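Local coordinates for nitrate transport protein (Parabacteroides distasonis, PDB 3HN0) that probably serves as the solute-binding component of an ABC transporter, capturing a small substrate, possibly nitrate, for uptake, at residues A[85-90]-A[167-172]; A[100-105]-A[146-151]; A[89-94]-A[159-164]; A[179-184]-A[255-260]. One frame throughout, in Å; residues are numbered along the deposited sequence. Where two conformers were deposited one is given.

Contact 1: residues A[85-90]-A[167-172]; sequences TLYLVE and TADLNH
L86 and L88 pair through their backbones with A168 and its neighbours. L88 N donates to A168 O at 2.9 Å, and L170 N to L86 O. L88 O accepts from T167 N at 2.8 Å and more weakly from A168 N, the two residues facing one that define a classic beta bulge. The bulge lies in an outer strand of a three-stranded antiparallel sheet whose central strand is 87-90.

Among side-chain bonds, N171 OD1 accepts from T85 N and L86 N, each 2.9 Å away, with L86 N in the carbonyl plane on a lone pair and T85 N well above it. N171 ND2 lies over one face of the Y87 ring, toward the rim, and donates to D169 OD1. An alanine in place of N171 would probably leave the N-H groups of T85 and L86 without their shared acceptor. T167 OG1 donates to the anti lone pair of E90 OE2 at 2.6 Å, in one of two E90 conformers.

A water links Y87 OH to D169 OD2, while Y87 OH also bonds to R239 O.

Among apolar groups, L88 CB meets A168 CB and L170 CD1, each at 4.0 Å, and Y115 of helix 107-119 packs on A168 and L170.

Contact 2: residues A[100-105]-A[146-151]; sequences YVFGNG and RAVLGE
A single backbone bridge between Y100 and A147 joins the short strand 99-100 to strand 146-149, an outer strand of the three-stranded antiparallel sheet, just before the chain turns into helix 107-119. Y100 supplies both hydrogen bonds. Its N-H points almost straight at R146 O, with Y100 N 2.9 Å from that oxygen, and Y100 O receives V148 N at 3.2 Å, the donor lying nearly along the C=O axis. Between them the CA of A147 makes a CA-H...O contact of 3.3 Å with Y100 O.

Side chains then extend the contact. The Y100 ring turns an edge to R146 O, which lies near the ring plane. F102 does the same to the next carbonyl on that side of the strand: its CG sits between the backbone N and the carbonyl carbon (chi1 66°), and F102 CD1 and CE1 each approach V148 O to 3.4 Å. In one of two V148 conformers, V148 CG2 also meets V101 CG1 at 4.2 Å. I135 of helix 132-141 packs on F102, A147 and L149, while T112 of helix 107-119 packs on V148.

The chemistry is uneven. R146 O and Y100 O are engaged by N-H groups, but V148 O is buried with no hydrogen-bonding partner in the model. The slightly positive C-H rim of the F102 ring is all that this contact sets against it, probably a modest electrostatic compensation.

Contact 3: residues A[89-94]-A[159-164]; sequences VEKTPL and RKDSSL
The carboxylate of D161 is the flat group where K91 docks, and its two oxygens divide the work. K91 NZ meets the syn lone pair of D161 OD2 at 2.6 Å in a salt bridge, the two side chains crossing at about a right angle. S163 N and S163 OG both approach D161 OD1 from one face of the carboxylate plane, N on the anti side and OG on the syn side. S163 OG, in one of two conformers, is 2.7 Å from D161 OD1, and the bond from S163 N forms an Asx turn.

That Asx turn sits within a type I beta turn from D161 to L164, closed by the backbone bond from L164 N to D161 O, which links helix 153-160 to strand 165-169. L164 leans on segment 89-94: its CG is 3.9 Å from V89 CB, and its CD1 is 3.6 Å from K91 CG. The lysine chain thus lies across the leucine before bending at chi3 (66°), which sets CE on its way to the acid. A water donates to E90 O and, weakly, to S163 O.

An alanine in place of D161 would probably leave the ammonium of K91 without its mate and S163 N and OG without their shared acceptor. With donors on both oxygens, the carboxylate is probably fixed in rotation, and the ammonium of K91 is likely to favour the ionised form of D161.

Contact 4: residues A[179-184]-A[255-260]; sequences LGFAQT and MGFLRL
F181 and F257 form the close-packed part of this contact, where a loop meets helix 251-264. F181 CB rests 3.8 Å from F257 CD1, and the two rings, with centroids 5.9 Å apart, have their planes inclined at 54°, an oblique aromatic pair. Farther along the F181 ring, CE1 reaches L260 CD1 at 3.6 Å, in one of two L260 conformers, so that residues one helical turn apart hold the same phenylalanine. The CB of F257 points toward the loop, and CG lies anti to the backbone N (chi1 169°).

One face of the F257 ring receives the backbone of the loop. Q183 CA lies above it, 4.3 Å from the ring centroid and only 18° off the normal, a CH-pi contact. A182 is the centre of an inverse gamma turn, with a weak bond from Q183 N to F181 O. Its own carbonyl oxygen comes within 3.5 Å of F257 CD2, yet A182 O is buried and has no hydrogen-bonding partner in the model.

Packing thins toward the side chain of Q183, whose CG is 4.1 Å from F257 CE1. On the solvent side of the helix R259 is exposed, whereas the five residues that touch are all buried.

Around them, L111 of helix 107-119 packs on F181 and Q183, and M62 and I63 of helix 62-70 pack on F257. The loop itself leads from strand 165-169 of the three-stranded sheet into strand 184-188 of the seven-stranded one, consistent with a crossover between the two lobes of a periplasmic binding protein.

How the contacts relate
From the N terminus, the chain first builds most of the seven-stranded sheet and then leaves it after strand 76-82 for strand 87-90, where contacts 1 and 3 both begin. Contact 2 opens next, at 100-105, and closes first, at 146-151, so its loop is nested inside those of the other two. Contact 3 closes at 159-164 and contact 1 at 167-172, both back on the central strand. These three bind one lobe together, with E90 and R146 joined by a salt bridge between contacts. Contact 4 follows in series: 179-184 returns toward the larger sheet and is closed by 255-260, while the backbone bond from F181 N to N171 O connects it to contact 1.

Contact 1: residues A[85-90]-A[167-172]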
loop_
_atom_site.group_PDB
_atom_site.type_symbol
_atom_site.label_atom_id
_atom_site.label_comp_id
_atom_site.label_asym_id
_atom_site.label_seq_id
_atom_site.Cartn_x
_atom_site.Cartn_y
_atom_site.Cartn_z
ATOM N N THR A 85 -10.198 4.157 5.245
ATOM C CA THR A 85 -11.132 4.509 6.276
ATOM C C THR A 85 -10.860 5.788 7.033
ATOM O O THR A 85 -11.769 6.310 7.681
ATOM C CB THR A 85 -11.319 3.343 7.292
ATOM O OG1 THR A 85 -10.150 3.171 8.044
ATOM C CG2 THR A 85 -11.597 2.059 6.590
ATOM N N LEU A 86 -9.625 6.285 6.997
ATOM C CA LEU A 86 -9.293 7.418 7.843
ATOM C C LEU A 86 -8.466 8.462 7.101
ATOM O O LEU A 86 -7.413 8.176 6.526
ATOM C CB LEU A 86 -8.592 6.929 9.108
ATOM C CG LEU A 86 -8.640 7.918 10.260
ATOM C CD1 LEU A 86 -10.125 8.074 10.772
ATOM C CD2 LEU A 86 -7.682 7.476 11.354
ATOM N N TYR A 87 -8.993 9.693 7.115
ATOM C CA TYR A 87 -8.331 10.811 6.515
ATOM C C TYR A 87 -8.244 12.005 7.436
ATOM O O TYR A 87 -9.104 12.210 8.273
ATOM C CB TYR A 87 -9.062 11.197 5.226
ATOM C CG TYR A 87 -8.963 10.186 4.146
ATOM C CD1 TYR A 87 -9.848 9.092 4.105
ATOM C CD2 TYR A 87 -7.985 10.282 3.138
ATOM C CE1 TYR A 87 -9.764 8.121 3.105
ATOM C CE2 TYR A 87 -7.906 9.292 2.150
ATOM C CZ TYR A 87 -8.799 8.234 2.133
ATOM O OH TYR A 87 -8.724 7.274 1.139
ATOM N N LEU A 88 -7.170 12.783 7.335
ATOM C CA LEU A 88 -7.045 14.005 8.121
ATOM C C LEU A 88 -7.555 15.176 7.310
ATOM O O LEU A 88 -7.132 15.359 6.161
ATOM C CB LEU A 88 -5.574 14.247 8.432
ATOM C CG LEU A 88 -5.149 15.485 9.224
ATOM C CD1 LEU A 88 -5.753 15.479 10.617
ATOM C CD2 LEU A 88 -3.612 15.491 9.239
ATOM N N VAL A 89 -8.398 16.006 7.915
ATOM C CA VAL A 89 -8.902 17.211 7.277
ATOM C C VAL A 89 -8.530 18.433 8.121
ATOM O O VAL A 89 -8.467 18.358 9.342
ATOM C CB VAL A 89 -10.435 17.151 7.071
ATOM C CG1 VAL A 89 -10.794 16.022 6.116
ATOM C CG2 VAL A 89 -11.214 16.966 8.430
ATOM N N GLU A 90 -8.272 19.538 7.446
ATOM C CA GLU A 90 -7.906 20.770 8.113
ATOM C C GLU A 90 -8.551 21.936 7.387
ATOM O O GLU A 90 -8.704 21.911 6.154
ATOM C CB GLU A 90 -6.368 20.930 8.186
ATOM C CG GLU A 90 -5.613 19.655 8.570
ATOM C CD GLU A 90 -4.131 19.878 8.856
ATOM O OE1 GLU A 90 -3.814 20.717 9.736
ATOM O OE2 GLU A 90 -3.285 19.193 8.224
ATOM N N THR A 167 -5.744 16.703 4.108
ATOM C CA THR A 167 -4.315 16.971 4.170
ATOM C C THR A 167 -3.471 15.712 4.325
ATOM O O THR A 167 -2.266 15.774 4.087
ATOM C CB THR A 167 -3.988 17.959 5.304
ATOM O OG1 THR A 167 -4.331 17.403 6.579
ATOM C CG2 THR A 167 -4.759 19.296 5.078
ATOM N N ALA A 168 -4.067 14.591 4.709
ATOM C CA ALA A 168 -3.299 13.331 4.805
ATOM C C ALA A 168 -4.198 12.132 4.730
ATOM O O ALA A 168 -5.374 12.182 5.139
ATOM C CB ALA A 168 -2.501 13.310 6.133
ATOM N N ASP A 169 -3.613 11.027 4.279
ATOM C CA ASP A 169 -4.223 9.723 4.231
ATOM C C ASP A 169 -3.625 8.945 5.378
ATOM O O ASP A 169 -2.407 8.791 5.424
ATOM C CB ASP A 169 -3.864 9.162 2.863
ATOM C CG ASP A 169 -4.340 7.729 2.635
ATOM O OD1 ASP A 169 -4.555 6.996 3.603
ATOM O OD2 ASP A 169 -4.468 7.333 1.449
ATOM N N LEU A 170 -4.455 8.495 6.306
ATOM C CA LEU A 170 -3.982 7.839 7.531
ATOM C C LEU A 170 -4.068 6.319 7.486
ATOM O O LEU A 170 -4.035 5.639 8.528
ATOM C CB LEU A 170 -4.736 8.404 8.754
ATOM C CG LEU A 170 -4.048 9.604 9.388
ATOM C CD1 LEU A 170 -3.745 10.673 8.350
ATOM C CD2 LEU A 170 -4.898 10.131 10.540
ATOM N N ASN A 171 -4.174 5.782 6.281
ATOM C CA ASN A 171 -4.442 4.367 6.106
ATOM C C ASN A 171 -3.226 3.473 5.832
ATOM O O ASN A 171 -3.395 2.288 5.552
ATOM C CB ASN A 171 -5.487 4.135 5.003
ATOM C CG ASN A 171 -6.804 4.855 5.271
ATOM O OD1 ASN A 171 -7.491 4.551 6.228
ATOM N ND2 ASN A 171 -7.105 5.863 4.456
ATOM N N HIS A 172 -2.013 4.012 5.929
ATOM C CA HIS A 172 -0.833 3.255 5.523
ATOM C C HIS A 172 0.187 3.138 6.623
ATOM O O HIS A 172 0.443 4.090 7.353
ATOM C CB HIS A 172 -0.181 3.889 4.282
ATOM C CG HIS A 172 -1.130 4.160 3.169
ATOM N ND1 HIS A 172 -1.493 3.205 2.241
ATOM C CD2 HIS A 172 -1.768 5.296 2.814
ATOM C CE1 HIS A 172 -2.336 3.746 1.372
ATOM N NE2 HIS A 172 -2.530 5.007 1.707
HETATM O O HOH W 1 -6.193 5.317 0.879
#

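Contact 2: residues A[100-105]-A[146-151]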
loop_
_atom_site.group_PDB
_atom_site.type_symbol
_atom_site.label_atom_id
_atom_site.label_comp_id
_atom_site.label_asym_id
_atom_site.label_seq_id
_atom_site.Cartn_x
_atom_site.Cartn_y
_atom_site.Cartn_z
ATOM N N TYR A 100 -9.292 16.802 16.460
ATOM C CA TYR A 100 -10.402 16.095 17.049
ATOM C C TYR A 100 -10.480 14.701 16.485
ATOM O O TYR A 100 -10.500 14.525 15.259
ATOM C CB TYR A 100 -11.712 16.826 16.806
ATOM C CG TYR A 100 -11.897 18.020 17.690
ATOM C CD1 TYR A 100 -11.216 19.194 17.446
ATOM C CD2 TYR A 100 -12.748 17.968 18.801
ATOM C CE1 TYR A 100 -11.381 20.328 18.302
ATOM C CE2 TYR A 100 -12.937 19.064 19.614
ATOM C CZ TYR A 100 -12.253 20.232 19.362
ATOM O OH TYR A 100 -12.432 21.322 20.195
ATOM N N VAL A 101 -10.590 13.729 17.397
ATOM C CA VAL A 101 -10.562 12.317 17.080
ATOM C C VAL A 101 -11.778 11.624 17.698
ATOM O O VAL A 101 -12.066 11.796 18.884
ATOM C CB VAL A 101 -9.236 11.683 17.660
ATOM C CG1 VAL A 101 -9.180 10.215 17.367
ATOM C CG2 VAL A 101 -8.004 12.418 17.114
ATOM N N PHE A 102 -12.498 10.869 16.889
ATOM C CA PHE A 102 -13.610 10.086 17.369
ATOM C C PHE A 102 -13.097 8.668 17.783
ATOM O O PHE A 102 -11.962 8.302 17.522
ATOM C CB PHE A 102 -14.709 10.014 16.307
ATOM C CG PHE A 102 -14.306 9.259 15.064
ATOM C CD1 PHE A 102 -13.620 9.908 14.016
ATOM C CD2 PHE A 102 -14.606 7.912 14.924
ATOM C CE1 PHE A 102 -13.229 9.207 12.879
ATOM C CE2 PHE A 102 -14.238 7.218 13.767
ATOM C CZ PHE A 102 -13.521 7.864 12.756
ATOM N N GLY A 103 -13.939 7.907 18.467
ATOM C CA GLY A 103 -13.587 6.544 18.863
ATOM C C GLY A 103 -12.361 6.399 19.743
ATOM O O GLY A 103 -11.542 5.488 19.553
ATOM N N ASN A 104 -12.244 7.272 20.744
ATOM C CA ASN A 104 -11.190 7.169 21.723
ATOM C C ASN A 104 -10.959 5.718 22.148
ATOM O O ASN A 104 -11.914 5.037 22.462
ATOM C CB ASN A 104 -11.504 8.000 22.977
ATOM C CG ASN A 104 -10.442 7.834 24.046
ATOM O OD1 ASN A 104 -10.585 7.016 24.961
ATOM N ND2 ASN A 104 -9.350 8.555 23.902
ATOM N N GLY A 105 -9.698 5.283 22.138
ATOM C CA GLY A 105 -9.301 3.937 22.503
ATOM C C GLY A 105 -9.457 2.834 21.472
ATOM O O GLY A 105 -9.142 1.668 21.772
ATOM N N ARG A 146 -9.515 20.876 12.756
ATOM C CA ARG A 146 -8.646 19.791 12.322
ATOM C C ARG A 146 -9.234 18.534 12.926
ATOM O O ARG A 146 -9.593 18.536 14.105
ATOM C CB ARG A 146 -7.223 20.143 12.785
ATOM C CG ARG A 146 -6.170 19.091 12.810
ATOM C CD ARG A 146 -4.871 19.683 13.455
ATOM N NE ARG A 146 -4.083 20.444 12.500
ATOM C CZ ARG A 146 -3.050 21.228 12.817
ATOM N NH1 ARG A 146 -2.675 21.383 14.077
ATOM N NH2 ARG A 146 -2.382 21.857 11.864
ATOM N N ALA A 147 -9.382 17.490 12.093
ATOM C CA ALA A 147 -10.033 16.280 12.505
ATOM C C ALA A 147 -9.661 15.114 11.621
ATOM O O ALA A 147 -9.070 15.279 10.560
ATOM C CB ALA A 147 -11.576 16.488 12.494
ATOM N N VAL A 148 -9.994 13.936 12.125
ATOM C CA VAL A 148 -9.954 12.737 11.322
ATOM C C VAL A 148 -11.369 12.249 11.066
ATOM O O VAL A 148 -12.214 12.275 11.958
ATOM C CB VAL A 148 -9.103 11.628 11.950
ATOM C CG1 VAL A 148 -7.611 11.984 11.867
ATOM C CG2 VAL A 148 -9.554 11.337 13.345
ATOM N N LEU A 149 -11.610 11.815 9.824
ATOM C CA LEU A 149 -12.930 11.329 9.375
ATOM C C LEU A 149 -12.790 10.233 8.331
ATOM O O LEU A 149 -11.850 10.210 7.576
ATOM C CB LEU A 149 -13.768 12.471 8.758
ATOM C CG LEU A 149 -14.309 13.539 9.692
ATOM C CD1 LEU A 149 -14.930 14.702 8.862
ATOM C CD2 LEU A 149 -15.304 13.045 10.704
ATOM N N GLY A 150 -13.819 9.395 8.254
ATOM C CA GLY A 150 -14.046 8.467 7.141
ATOM C C GLY A 150 -15.407 8.759 6.516
ATOM O O GLY A 150 -16.125 9.640 6.961
ATOM N N GLU A 151 -15.750 8.015 5.476
ATOM C CA GLU A 151 -16.947 8.269 4.699
ATOM C C GLU A 151 -18.171 7.721 5.387
ATOM O O GLU A 151 -18.059 6.719 6.033
ATOM C CB GLU A 151 -16.776 7.638 3.342
ATOM C CG GLU A 151 -15.632 8.285 2.536
ATOM C CD GLU A 151 -15.953 9.681 2.081
ATOM O OE1 GLU A 151 -17.061 10.227 2.365
ATOM O OE2 GLU A 151 -15.090 10.258 1.433
#

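Contact 3: residues A[89-94]-A[159-164]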
loop_
_atom_site.group_PDB
_atom_site.type_symbol
_atom_site.label_atom_id
_atom_site.label_comp_id
_atom_site.label_asym_id
_atom_site.label_seq_id
_atom_site.Cartn_x
_atom_site.Cartn_y
_atom_site.Cartn_z
ATOM N N VAL A 89 -8.398 16.006 7.915
ATOM C CA VAL A 89 -8.902 17.211 7.277
ATOM C C VAL A 89 -8.530 18.433 8.121
ATOM O O VAL A 89 -8.467 18.358 9.342
ATOM C CB VAL A 89 -10.435 17.151 7.071
ATOM C CG1 VAL A 89 -10.794 16.022 6.116
ATOM C CG2 VAL A 89 -11.214 16.966 8.430
ATOM N N GLU A 90 -8.272 19.538 7.446
ATOM C CA GLU A 90 -7.906 20.770 8.113
ATOM C C GLU A 90 -8.551 21.936 7.387
ATOM O O GLU A 90 -8.704 21.911 6.154
ATOM C CB GLU A 90 -6.368 20.930 8.186
ATOM C CG GLU A 90 -5.613 19.655 8.570
ATOM C CD GLU A 90 -4.131 19.878 8.856
ATOM O OE1 GLU A 90 -3.814 20.717 9.736
ATOM O OE2 GLU A 90 -3.285 19.193 8.224
ATOM N N LYS A 91 -8.922 22.945 8.166
ATOM C CA LYS A 91 -9.420 24.200 7.634
ATOM C C LYS A 91 -8.269 25.159 7.454
ATOM O O LYS A 91 -7.307 25.115 8.214
ATOM C CB LYS A 91 -10.421 24.827 8.592
ATOM C CG LYS A 91 -11.758 24.182 8.515
ATOM C CD LYS A 91 -12.797 24.806 9.436
ATOM C CE LYS A 91 -13.148 26.247 9.053
ATOM N NZ LYS A 91 -14.611 26.481 8.934
ATOM N N THR A 92 -8.394 26.006 6.427
ATOM C CA THR A 92 -7.515 27.159 6.203
ATOM C C THR A 92 -8.366 28.432 6.259
ATOM O O THR A 92 -9.341 28.550 5.504
ATOM C CB THR A 92 -6.843 27.102 4.814
ATOM O OG1 THR A 92 -6.340 25.782 4.603
ATOM C CG2 THR A 92 -5.693 28.125 4.706
ATOM N N PRO A 93 -8.021 29.371 7.158
ATOM C CA PRO A 93 -6.914 29.321 8.115
ATOM C C PRO A 93 -7.176 28.397 9.291
ATOM O O PRO A 93 -8.336 28.081 9.615
ATOM C CB PRO A 93 -6.802 30.775 8.608
ATOM C CG PRO A 93 -8.170 31.345 8.415
ATOM C CD PRO A 93 -8.692 30.690 7.164
ATOM N N LEU A 94 -6.084 27.974 9.922
ATOM C CA LEU A 94 -6.154 27.147 11.108
ATOM C C LEU A 94 -6.212 28.048 12.341
ATOM O O LEU A 94 -5.210 28.650 12.744
ATOM C CB LEU A 94 -4.945 26.226 11.170
ATOM C CG LEU A 94 -4.984 25.212 12.307
ATOM C CD1 LEU A 94 -5.887 24.050 11.926
ATOM C CD2 LEU A 94 -3.572 24.745 12.636
ATOM N N ARG A 159 -18.191 18.909 1.602
ATOM C CA ARG A 159 -19.248 19.569 0.842
ATOM C C ARG A 159 -19.727 20.817 1.599
ATOM O O ARG A 159 -19.858 21.905 1.049
ATOM C CB ARG A 159 -20.407 18.580 0.686
ATOM C CG ARG A 159 -21.474 18.936 -0.321
ATOM C CD ARG A 159 -22.191 17.663 -0.806
ATOM N NE ARG A 159 -23.171 17.191 0.169
ATOM C CZ ARG A 159 -23.072 16.075 0.889
ATOM N NH1 ARG A 159 -22.021 15.239 0.750
ATOM N NH2 ARG A 159 -24.067 15.795 1.725
ATOM N N LYS A 160 -20.003 20.627 2.882
ATOM C CA LYS A 160 -20.671 21.693 3.638
ATOM C C LYS A 160 -19.738 22.779 4.159
ATOM O O LYS A 160 -20.197 23.827 4.549
ATOM C CB LYS A 160 -21.508 21.080 4.781
ATOM C CG LYS A 160 -22.728 20.278 4.274
ATOM C CD LYS A 160 -23.566 19.693 5.433
ATOM C CE LYS A 160 -24.239 20.764 6.292
ATOM N NZ LYS A 160 -24.980 20.229 7.509
ATOM N N ASP A 161 -18.438 22.535 4.121
ATOM C CA ASP A 161 -17.476 23.560 4.411
ATOM C C ASP A 161 -16.453 23.513 3.314
ATOM O O ASP A 161 -15.505 22.700 3.339
ATOM C CB ASP A 161 -16.793 23.335 5.764
ATOM C CG ASP A 161 -15.902 24.507 6.155
ATOM O OD1 ASP A 161 -15.454 25.268 5.257
ATOM O OD2 ASP A 161 -15.663 24.681 7.365
ATOM N N SER A 162 -16.621 24.406 2.349
ATOM C CA SER A 162 -15.780 24.361 1.178
ATOM C C SER A 162 -14.359 24.841 1.377
ATOM O O SER A 162 -13.580 24.731 0.432
ATOM C CB SER A 162 -16.445 25.107 0.013
ATOM O OG SER A 162 -16.349 26.484 0.231
ATOM N N SER A 163 -14.061 25.385 2.568
ATOM C CA SER A 163 -12.709 25.686 3.041
ATOM C C SER A 163 -11.904 24.423 3.456
ATOM O O SER A 163 -10.691 24.407 3.351
ATOM C CB SER A 163 -12.739 26.720 4.185
ATOM O OG SER A 163 -12.879 26.190 5.508
ATOM N N LEU A 164 -12.608 23.363 3.841
ATOM C CA LEU A 164 -12.004 22.187 4.447
ATOM C C LEU A 164 -11.272 21.430 3.346
ATOM O O LEU A 164 -11.769 21.345 2.235
ATOM C CB LEU A 164 -13.098 21.284 5.061
ATOM C CG LEU A 164 -12.630 20.209 5.999
ATOM C CD1 LEU A 164 -12.024 20.810 7.326
ATOM C CD2 LEU A 164 -13.823 19.223 6.249
HETATM O O HOH W 2 -7.569 23.713 4.196
#

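Contact 4: residues A[179-184]-A[255-260]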
loop_
_atom_site.group_PDB
_atom_site.type_symbol
_atom_site.label_atom_id
_atom_site.label_comp_id
_atom_site.label_asym_id
_atom_site.label_seq_id
_atom_site.Cartn_x
_atom_site.Cartn_y
_atom_site.Cartn_z
ATOM N N LEU A 179 -1.060 -0.554 -0.086
ATOM C CA LEU A 179 -2.244 -1.332 0.325
ATOM C C LEU A 179 -2.879 -0.718 1.568
ATOM O O LEU A 179 -4.092 -0.527 1.620
ATOM C CB LEU A 179 -1.914 -2.811 0.598
ATOM C CG LEU A 179 -3.069 -3.693 1.100
ATOM C CD1 LEU A 179 -4.154 -3.760 0.071
ATOM C CD2 LEU A 179 -2.656 -5.141 1.508
ATOM N N GLY A 180 -2.066 -0.370 2.546
ATOM C CA GLY A 180 -2.637 0.082 3.828
ATOM C C GLY A 180 -3.242 -0.972 4.726
ATOM O O GLY A 180 -3.209 -2.170 4.449
ATOM N N PHE A 181 -3.753 -0.512 5.868
ATOM C CA PHE A 181 -4.092 -1.401 6.948
ATOM C C PHE A 181 -5.356 -2.231 6.708
ATOM O O PHE A 181 -6.347 -1.719 6.286
ATOM C CB PHE A 181 -4.352 -0.618 8.243
ATOM C CG PHE A 181 -3.197 0.225 8.708
ATOM C CD1 PHE A 181 -2.033 -0.355 9.165
ATOM C CD2 PHE A 181 -3.305 1.602 8.728
ATOM C CE1 PHE A 181 -0.991 0.424 9.639
ATOM C CE2 PHE A 181 -2.264 2.378 9.189
ATOM C CZ PHE A 181 -1.110 1.797 9.627
ATOM N N ALA A 182 -5.321 -3.498 7.094
ATOM C CA ALA A 182 -6.501 -4.334 7.078
ATOM C C ALA A 182 -7.325 -4.049 8.354
ATOM O O ALA A 182 -7.292 -4.805 9.324
ATOM C CB ALA A 182 -6.113 -5.795 6.915
ATOM N N GLN A 183 -8.078 -2.954 8.338
ATOM C CA GLN A 183 -8.786 -2.466 9.552
ATOM C C GLN A 183 -10.183 -3.002 9.692
ATOM O O GLN A 183 -10.765 -2.848 10.746
ATOM C CB GLN A 183 -8.949 -0.920 9.593
ATOM C CG GLN A 183 -7.833 -0.161 9.130
ATOM C CD GLN A 183 -8.026 1.289 9.325
ATOM O OE1 GLN A 183 -8.733 1.725 10.259
ATOM N NE2 GLN A 183 -7.417 2.065 8.455
ATOM N N THR A 184 -10.721 -3.602 8.626
ATOM C CA THR A 184 -12.074 -4.086 8.591
ATOM C C THR A 184 -12.101 -5.580 8.279
ATOM O O THR A 184 -11.370 -6.043 7.385
ATOM C CB THR A 184 -12.862 -3.352 7.529
ATOM O OG1 THR A 184 -12.813 -1.944 7.789
ATOM C CG2 THR A 184 -14.308 -3.851 7.490
HETATM N N MSE A 255 -1.848 -9.111 10.324
HETATM C CA MSE A 255 -1.056 -9.292 11.543
HETATM C C MSE A 255 -0.210 -8.062 11.830
HETATM O O MSE A 255 -0.032 -7.679 12.993
HETATM C CB MSE A 255 -0.186 -10.532 11.442
HETATM C CG MSE A 255 -0.991 -11.802 11.236
HETATM SE SE MSE A 255 -2.206 -12.170 12.741
HETATM C CE MSE A 255 -0.905 -12.588 13.915
ATOM N N GLY A 256 0.302 -7.402 10.786
ATOM C CA GLY A 256 0.968 -6.104 11.001
ATOM C C GLY A 256 0.111 -5.020 11.629
ATOM O O GLY A 256 0.566 -4.282 12.518
ATOM N N PHE A 257 -1.117 -4.872 11.165
ATOM C CA PHE A 257 -2.085 -3.972 11.768
ATOM C C PHE A 257 -2.362 -4.328 13.238
ATOM O O PHE A 257 -2.245 -3.470 14.085
ATOM C CB PHE A 257 -3.403 -3.929 10.982
ATOM C CG PHE A 257 -4.496 -3.239 11.686
ATOM C CD1 PHE A 257 -4.539 -1.850 11.799
ATOM C CD2 PHE A 257 -5.531 -3.975 12.267
ATOM C CE1 PHE A 257 -5.578 -1.202 12.421
ATOM C CE2 PHE A 257 -6.544 -3.344 12.954
ATOM C CZ PHE A 257 -6.602 -1.945 13.037
ATOM N N LEU A 258 -2.657 -5.599 13.521
ATOM C CA LEU A 258 -2.963 -6.044 14.884
ATOM C C LEU A 258 -1.769 -5.806 15.827
ATOM O O LEU A 258 -1.951 -5.334 16.942
ATOM C CB LEU A 258 -3.449 -7.509 14.914
ATOM C CG LEU A 258 -4.869 -7.675 14.326
ATOM C CD1 LEU A 258 -5.270 -9.165 14.209
ATOM C CD2 LEU A 258 -5.941 -6.904 15.114
ATOM N N ARG A 259 -0.557 -6.063 15.337
ATOM C CA ARG A 259 0.644 -5.802 16.085
ATOM C C ARG A 259 0.786 -4.345 16.425
ATOM O O ARG A 259 1.164 -3.995 17.550
ATOM C CB ARG A 259 1.864 -6.264 15.288
ATOM C CG ARG A 259 3.163 -6.287 16.052
ATOM C CD ARG A 259 4.266 -7.069 15.270
ATOM N NE ARG A 259 3.871 -8.469 15.005
ATOM C CZ ARG A 259 3.560 -8.995 13.808
ATOM N NH1 ARG A 259 3.602 -8.278 12.679
ATOM N NH2 ARG A 259 3.215 -10.278 13.732
ATOM N N LEU A 260 0.505 -3.472 15.451
ATOM C CA LEU A 260 0.547 -2.040 15.697
ATOM C C LEU A 260 -0.445 -1.646 16.797
ATOM O O LEU A 260 -0.094 -0.942 17.745
ATOM C CB LEU A 260 0.285 -1.286 14.379
ATOM C CG LEU A 260 0.358 0.238 14.371
ATOM C CD1 LEU A 260 0.482 0.773 12.927
ATOM C CD2 LEU A 260 -0.862 0.801 15.075
#